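Local coordinates for protein FMN-dependent NADH:quinone oxidoreductase 1 (Bacillus anthracis, PDB 3U7I) that probably reduces quinones with NADH by way of one bound FMN per subunit, and probably also cleaves the azo bond of aromatic azo compounds, at residues E125-T130 / F174-I179; V146-G151 / D162-H167. One frame throughout, in Å; residues are numbered along the deposited sequence.

Contact 1: E125-T130 / F174-I179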
loop_
_atom_site.group_PDB
_atom_site.type_symbol
_atom_site.label_atom_id
_atom_site.label_comp_id
_atom_site.label_asym_id
_atom_site.label_seq_id
_atom_site.Cartn_x
_atom_site.Cartn_y
_atom_site.Cartn_z
ATOM N N GLU C 125 17.306 13.783 -0.142
ATOM C CA GLU C 125 17.722 12.927 0.968
ATOM C C GLU C 125 18.012 11.490 0.524
ATOM O O GLU C 125 19.153 11.037 0.584
ATOM C CB GLU C 125 16.680 12.943 2.099
ATOM C CG GLU C 125 16.589 14.278 2.855
ATOM C CD GLU C 125 17.829 14.565 3.704
ATOM O OE1 GLU C 125 18.590 13.621 4.010
ATOM O OE2 GLU C 125 18.046 15.738 4.070
ATOM N N THR C 126 16.988 10.763 0.083
ATOM C CA THR C 126 17.222 9.390 -0.381
ATOM C C THR C 126 17.157 9.270 -1.909
ATOM O O THR C 126 17.565 8.256 -2.488
ATOM C CB THR C 126 16.280 8.380 0.306
ATOM O OG1 THR C 126 14.923 8.734 0.029
ATOM C CG2 THR C 126 16.501 8.394 1.830
ATOM N N PHE C 127 16.648 10.317 -2.553
ATOM C CA PHE C 127 16.639 10.414 -4.011
ATOM C C PHE C 127 16.665 11.885 -4.423
ATOM O O PHE C 127 16.442 12.778 -3.597
ATOM C CB PHE C 127 15.410 9.703 -4.616
ATOM C CG PHE C 127 14.134 10.513 -4.560
ATOM C CD1 PHE C 127 13.822 11.418 -5.572
ATOM C CD2 PHE C 127 13.237 10.353 -3.508
ATOM C CE1 PHE C 127 12.652 12.167 -5.525
ATOM C CE2 PHE C 127 12.056 11.096 -3.458
ATOM C CZ PHE C 127 11.766 12.005 -4.463
ATOM N N LYS C 128 16.943 12.142 -5.697
ATOM C CA LYS C 128 16.873 13.508 -6.190
ATOM C C LYS C 128 16.275 13.576 -7.587
ATOM O O LYS C 128 16.374 12.627 -8.365
ATOM C CB LYS C 128 18.251 14.183 -6.160
ATOM C CG LYS C 128 19.226 13.682 -7.207
ATOM C CD LYS C 128 20.376 14.658 -7.355
ATOM C CE LYS C 128 21.448 14.120 -8.278
ATOM N NZ LYS C 128 22.404 15.185 -8.682
ATOM N N TYR C 129 15.637 14.702 -7.885
ATOM C CA TYR C 129 15.107 14.952 -9.216
ATOM C C TYR C 129 16.208 15.478 -10.131
ATOM O O TYR C 129 17.054 16.264 -9.705
ATOM C CB TYR C 129 13.945 15.939 -9.151
ATOM C CG TYR C 129 12.760 15.414 -8.379
ATOM C CD1 TYR C 129 11.975 14.387 -8.888
ATOM C CD2 TYR C 129 12.418 15.948 -7.145
ATOM C CE1 TYR C 129 10.878 13.900 -8.182
ATOM C CE2 TYR C 129 11.321 15.471 -6.432
ATOM C CZ TYR C 129 10.553 14.446 -6.955
ATOM O OH TYR C 129 9.463 13.966 -6.254
ATOM N N THR C 130 16.199 15.015 -11.381
ATOM C CA THR C 130 17.110 15.503 -12.413
ATOM C C THR C 130 16.289 15.936 -13.627
ATOM O O THR C 130 15.094 16.219 -13.499
ATOM C CB THR C 130 18.150 14.433 -12.826
ATOM O OG1 THR C 130 17.496 13.339 -13.481
ATOM C CG2 THR C 130 18.897 13.915 -11.605
ATOM N N PHE C 174 13.240 0.043 -3.556
ATOM C CA PHE C 174 14.582 0.013 -2.985
ATOM C C PHE C 174 15.654 0.016 -4.050
ATOM O O PHE C 174 16.696 0.643 -3.856
ATOM C CB PHE C 174 14.743 -1.078 -1.923
ATOM C CG PHE C 174 14.001 -0.757 -0.659
ATOM C CD1 PHE C 174 14.536 0.124 0.264
ATOM C CD2 PHE C 174 12.731 -1.271 -0.430
ATOM C CE1 PHE C 174 13.838 0.452 1.412
ATOM C CE2 PHE C 174 12.029 -0.950 0.714
ATOM C CZ PHE C 174 12.578 -0.086 1.635
ATOM N N ASN C 175 15.381 -0.627 -5.186
ATOM C CA ASN C 175 16.312 -0.576 -6.314
ATOM C C ASN C 175 16.436 0.854 -6.834
ATOM O O ASN C 175 17.534 1.341 -7.144
ATOM C CB ASN C 175 15.911 -1.523 -7.441
ATOM C CG ASN C 175 16.985 -1.614 -8.517
ATOM O OD1 ASN C 175 17.854 -2.489 -8.472
ATOM N ND2 ASN C 175 16.933 -0.704 -9.485
ATOM N N PHE C 176 15.295 1.528 -6.909
ATOM C CA PHE C 176 15.279 2.942 -7.255
ATOM C C PHE C 176 16.183 3.767 -6.327
ATOM O O PHE C 176 16.998 4.560 -6.795
ATOM C CB PHE C 176 13.849 3.480 -7.239
ATOM C CG PHE C 176 13.769 4.966 -7.347
ATOM C CD1 PHE C 176 14.260 5.617 -8.471
ATOM C CD2 PHE C 176 13.197 5.716 -6.328
ATOM C CE1 PHE C 176 14.188 6.998 -8.578
ATOM C CE2 PHE C 176 13.121 7.096 -6.426
ATOM C CZ PHE C 176 13.620 7.737 -7.554
ATOM N N LEU C 177 16.033 3.584 -5.016
ATOM C CA LEU C 177 16.836 4.319 -4.045
ATOM C C LEU C 177 18.325 4.009 -4.184
ATOM O O LEU C 177 19.168 4.794 -3.755
ATOM C CB LEU C 177 16.366 4.032 -2.610
ATOM C CG LEU C 177 14.965 4.548 -2.257
ATOM C CD1 LEU C 177 14.660 4.405 -0.753
ATOM C CD2 LEU C 177 14.793 6.000 -2.722
ATOM N N GLY C 178 18.639 2.864 -4.789
ATOM C CA GLY C 178 20.017 2.431 -4.973
ATOM C C GLY C 178 20.345 1.124 -4.270
ATOM O O GLY C 178 21.462 0.604 -4.370
ATOM N N ILE C 179 19.371 0.592 -3.543
ATOM C CA ILE C 179 19.569 -0.647 -2.796
ATOM C C ILE C 179 19.261 -1.829 -3.723
ATOM O O ILE C 179 18.101 -2.190 -3.952
ATOM C CB ILE C 179 18.735 -0.658 -1.474
ATOM C CG1 ILE C 179 19.036 0.607 -0.650
ATOM C CG2 ILE C 179 18.991 -1.931 -0.676
ATOM C CD1 ILE C 179 18.044 0.899 0.446
#

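Contact 2: V146-G151 / D162-H167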
loop_
_atom_site.group_PDB
_atom_site.type_symbol
_atom_site.label_atom_id
_atom_site.label_comp_id
_atom_site.label_asym_id
_atom_site.label_seq_id
_atom_site.Cartn_x
_atom_site.Cartn_y
_atom_site.Cartn_z
ATOM N N VAL C 146 13.787 -9.176 2.932
ATOM C CA VAL C 146 12.367 -9.114 3.254
ATOM C C VAL C 146 11.903 -10.481 3.753
ATOM O O VAL C 146 12.178 -11.499 3.116
ATOM C CB VAL C 146 11.533 -8.696 2.024
ATOM C CG1 VAL C 146 10.041 -8.746 2.346
ATOM C CG2 VAL C 146 11.938 -7.312 1.554
ATOM N N ILE C 147 11.240 -10.507 4.905
ATOM C CA ILE C 147 10.680 -11.743 5.441
ATOM C C ILE C 147 9.159 -11.668 5.342
ATOM O O ILE C 147 8.511 -10.938 6.094
ATOM C CB ILE C 147 11.109 -11.976 6.919
ATOM C CG1 ILE C 147 12.619 -12.247 6.993
ATOM C CG2 ILE C 147 10.329 -13.137 7.526
ATOM C CD1 ILE C 147 13.166 -12.290 8.406
ATOM N N GLN C 148 8.586 -12.445 4.431
ATOM C CA GLN C 148 7.144 -12.376 4.156
ATOM C C GLN C 148 6.415 -13.694 4.387
ATOM O O GLN C 148 6.766 -14.712 3.787
ATOM C CB GLN C 148 6.905 -11.910 2.708
ATOM C CG GLN C 148 5.440 -11.900 2.249
ATOM C CD GLN C 148 5.290 -11.427 0.804
ATOM O OE1 GLN C 148 5.142 -10.227 0.543
ATOM N NE2 GLN C 148 5.336 -12.366 -0.144
ATOM N N ALA C 149 5.398 -13.670 5.249
ATOM C CA ALA C 149 4.539 -14.835 5.472
ATOM C C ALA C 149 3.256 -14.635 4.701
ATOM O O ALA C 149 2.678 -13.545 4.741
ATOM C CB ALA C 149 4.227 -15.006 6.954
ATOM N N SER C 150 2.799 -15.676 4.004
ATOM C CA SER C 150 1.597 -15.565 3.182
ATOM C C SER C 150 0.792 -16.847 3.207
ATOM O O SER C 150 1.349 -17.937 3.334
ATOM C CB SER C 150 1.951 -15.197 1.731
ATOM O OG SER C 150 2.774 -16.181 1.110
ATOM N N GLY C 151 -0.524 -16.706 3.082
ATOM C CA GLY C 151 -1.413 -17.847 2.995
ATOM C C GLY C 151 -1.208 -18.621 1.707
ATOM O O GLY C 151 -1.150 -19.846 1.722
ATOM N N ASP C 162 2.003 -12.846 -10.297
ATOM C CA ASP C 162 1.745 -11.588 -10.981
ATOM C C ASP C 162 1.153 -10.510 -10.063
ATOM O O ASP C 162 1.383 -9.320 -10.283
ATOM C CB ASP C 162 0.843 -11.816 -12.192
ATOM C CG ASP C 162 1.471 -12.741 -13.214
ATOM O OD1 ASP C 162 2.719 -12.797 -13.266
ATOM O OD2 ASP C 162 0.724 -13.413 -13.962
ATOM N N VAL C 163 0.415 -10.919 -9.028
ATOM C CA VAL C 163 -0.230 -9.961 -8.116
ATOM C C VAL C 163 0.458 -9.826 -6.758
ATOM O O VAL C 163 -0.115 -9.287 -5.809
ATOM C CB VAL C 163 -1.741 -10.265 -7.915
ATOM C CG1 VAL C 163 -2.454 -10.218 -9.244
ATOM C CG2 VAL C 163 -1.949 -11.613 -7.234
ATOM N N GLU C 164 1.695 -10.302 -6.676
ATOM C CA GLU C 164 2.482 -10.167 -5.457
ATOM C C GLU C 164 3.063 -8.761 -5.413
ATOM O O GLU C 164 4.273 -8.569 -5.563
ATOM C CB GLU C 164 3.603 -11.218 -5.404
ATOM C CG GLU C 164 4.247 -11.355 -4.027
ATOM C CD GLU C 164 5.515 -12.181 -4.054
ATOM O OE1 GLU C 164 6.028 -12.448 -5.167
ATOM O OE2 GLU C 164 5.995 -12.566 -2.963
ATOM N N TYR C 165 2.197 -7.775 -5.210
ATOM C CA TYR C 165 2.623 -6.379 -5.291
ATOM C C TYR C 165 3.411 -5.905 -4.084
ATOM O O TYR C 165 4.163 -4.942 -4.182
ATOM C CB TYR C 165 1.447 -5.451 -5.595
ATOM C CG TYR C 165 0.934 -5.655 -6.996
ATOM C CD1 TYR C 165 1.749 -5.381 -8.093
ATOM C CD2 TYR C 165 -0.348 -6.150 -7.229
ATOM C CE1 TYR C 165 1.302 -5.580 -9.381
ATOM C CE2 TYR C 165 -0.804 -6.351 -8.520
ATOM C CZ TYR C 165 0.025 -6.055 -9.589
ATOM O OH TYR C 165 -0.419 -6.253 -10.875
ATOM N N SER C 166 3.249 -6.580 -2.952
ATOM C CA SER C 166 4.122 -6.336 -1.812
ATOM C C SER C 166 5.591 -6.410 -2.265
ATOM O O SER C 166 6.326 -5.415 -2.204
ATOM C CB SER C 166 3.853 -7.361 -0.702
ATOM O OG SER C 166 4.015 -8.693 -1.170
ATOM N N HIS C 167 5.994 -7.595 -2.737
ATOM C CA HIS C 167 7.349 -7.850 -3.232
ATOM C C HIS C 167 7.735 -6.962 -4.415
ATOM O O HIS C 167 8.797 -6.347 -4.412
ATOM C CB HIS C 167 7.510 -9.333 -3.607
ATOM C CG HIS C 167 8.686 -9.616 -4.489
ATOM N ND1 HIS C 167 9.991 -9.450 -4.073
ATOM C CD2 HIS C 167 8.758 -10.052 -5.770
ATOM C CE1 HIS C 167 10.813 -9.775 -5.053
ATOM N NE2 HIS C 167 10.089 -10.143 -6.097
#

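Contact 1: E125-T130 / F174-I179
Thr-126 OG1, which lies 3.9 Å from Leu-177 CD2, is gripped by two backbone groups at the end of helix 111-120 and just after it: it is hydrogen-bonded to the carbonyl of Ile-120 and to the N-H of Ile-122. With chi1 at 59° the hydroxyl is tucked between the backbone N and the carbonyl carbon of its own residue, a rotation that points it at these two groups, while Leu-177 CD2 merely lies against it in van der Waals contact. The same methyl, Leu-177 CD2, approaches the backbone oxygen Thr-126 O at 3.6 Å, the closest approach between the two segments. No hydrogen bond crosses from 125-130 to 174-179; van der Waals contact joins them.

One residue on, Phe-127 CB stands 4.2 Å from Leu-177 CD2 and 3.9 Å from Phe-176 CE2. Phe-176 reaches across because its CG is anti to the backbone N (chi1 170°), which carries CE2 and CZ to the CB and CG of Phe-127. The two rings meet obliquely, with centroids 5.8 Å apart and planes at 45°. The far end of the Phe-127 ring leads away from the helix, and its CE1 settles over one face of the Tyr-129 ring, 3.4 Å above that plane and towards the rim.

The helix stops here in a Schellman motif: Ile-179 N bonds to Phe-174 O at 2.7 Å, a weak bond runs from Gly-178 N to Asn-175 O, and Gly-178 is the C-prime residue with positive phi. The last turn of helix 165-177 thus packs against the two-stranded antiparallel hairpin of 127-129 and 134-136, Phe-176 also touching Ser-134 and the ring of Trp-159 of the second subunit, while Leu-89 and Lys-93 of helix 76-94 lie against Thr-126.

Contact 2: V146-G151 / D162-H167
At Gln-148 the backbone of strand 143-149 faces, without touching it, the backbone around Glu-164 and Ser-166, where helix 165-177 starts. Glu-164 holds the N-cap position and is the centre of an inverse gamma turn, with a weak bond from Tyr-165 N to Val-163 O at 2.8 Å. The glutamine side chain spans the gap.

Its CG is anti to the backbone N and the chain beyond is extended, which carries the amide straight across to the helix start, where both of its ends are used. Ser-166 OG donates to Gln-148 OE1 at 2.6 Å, tilted 19° from the carbonyl plane. Gln-148 NE2 donates to Glu-164 OE2 at 2.9 Å, on the anti lone pair, and the bend at hydrogen (141°) accompanies amide and carboxylate planes 51° apart. Glu-164, likewise extended, brings this oxygen in from the helix side, where OE2 also forms a salt bridge with Arg-186 of the neighbouring strand 181-187.

Two bonds of opposite sense define which end of the amide is oxygen and which nitrogen, and hold its rotation. Arg-186 and the amide N-H both face Glu-164 OE2, which would be expected to favour the ionised carboxylate. Buried polar groups are thus paired where the C-terminal half of the strand meets the helix start; the side chain of Gln-148 lies about 7 Å from that of Ser-23, a predicted FMN-binding residue.

Overall arrangement
From the N terminus, the flavodoxin-like fold lays down strands 6-11, 43-48 and 97-103 of its parallel sheet before the chain reaches 125-130. Contact 1 then opens a loop closed by 174-179, with 43 residues between. Nested inside it, contact 2 joins 146-151 to 162-167 across only 10 residues, on the way from strand 143-149 into helix 165-177. Both contacts use that helix: contact 2 fastens its beginning to the parallel sheet, contact 1 its end to the hairpin of 127-129 and 134-136. Their centres are about 23 Å apart, and the two do not touch. The chain afterwards enters the sheet's edge strand 181-187.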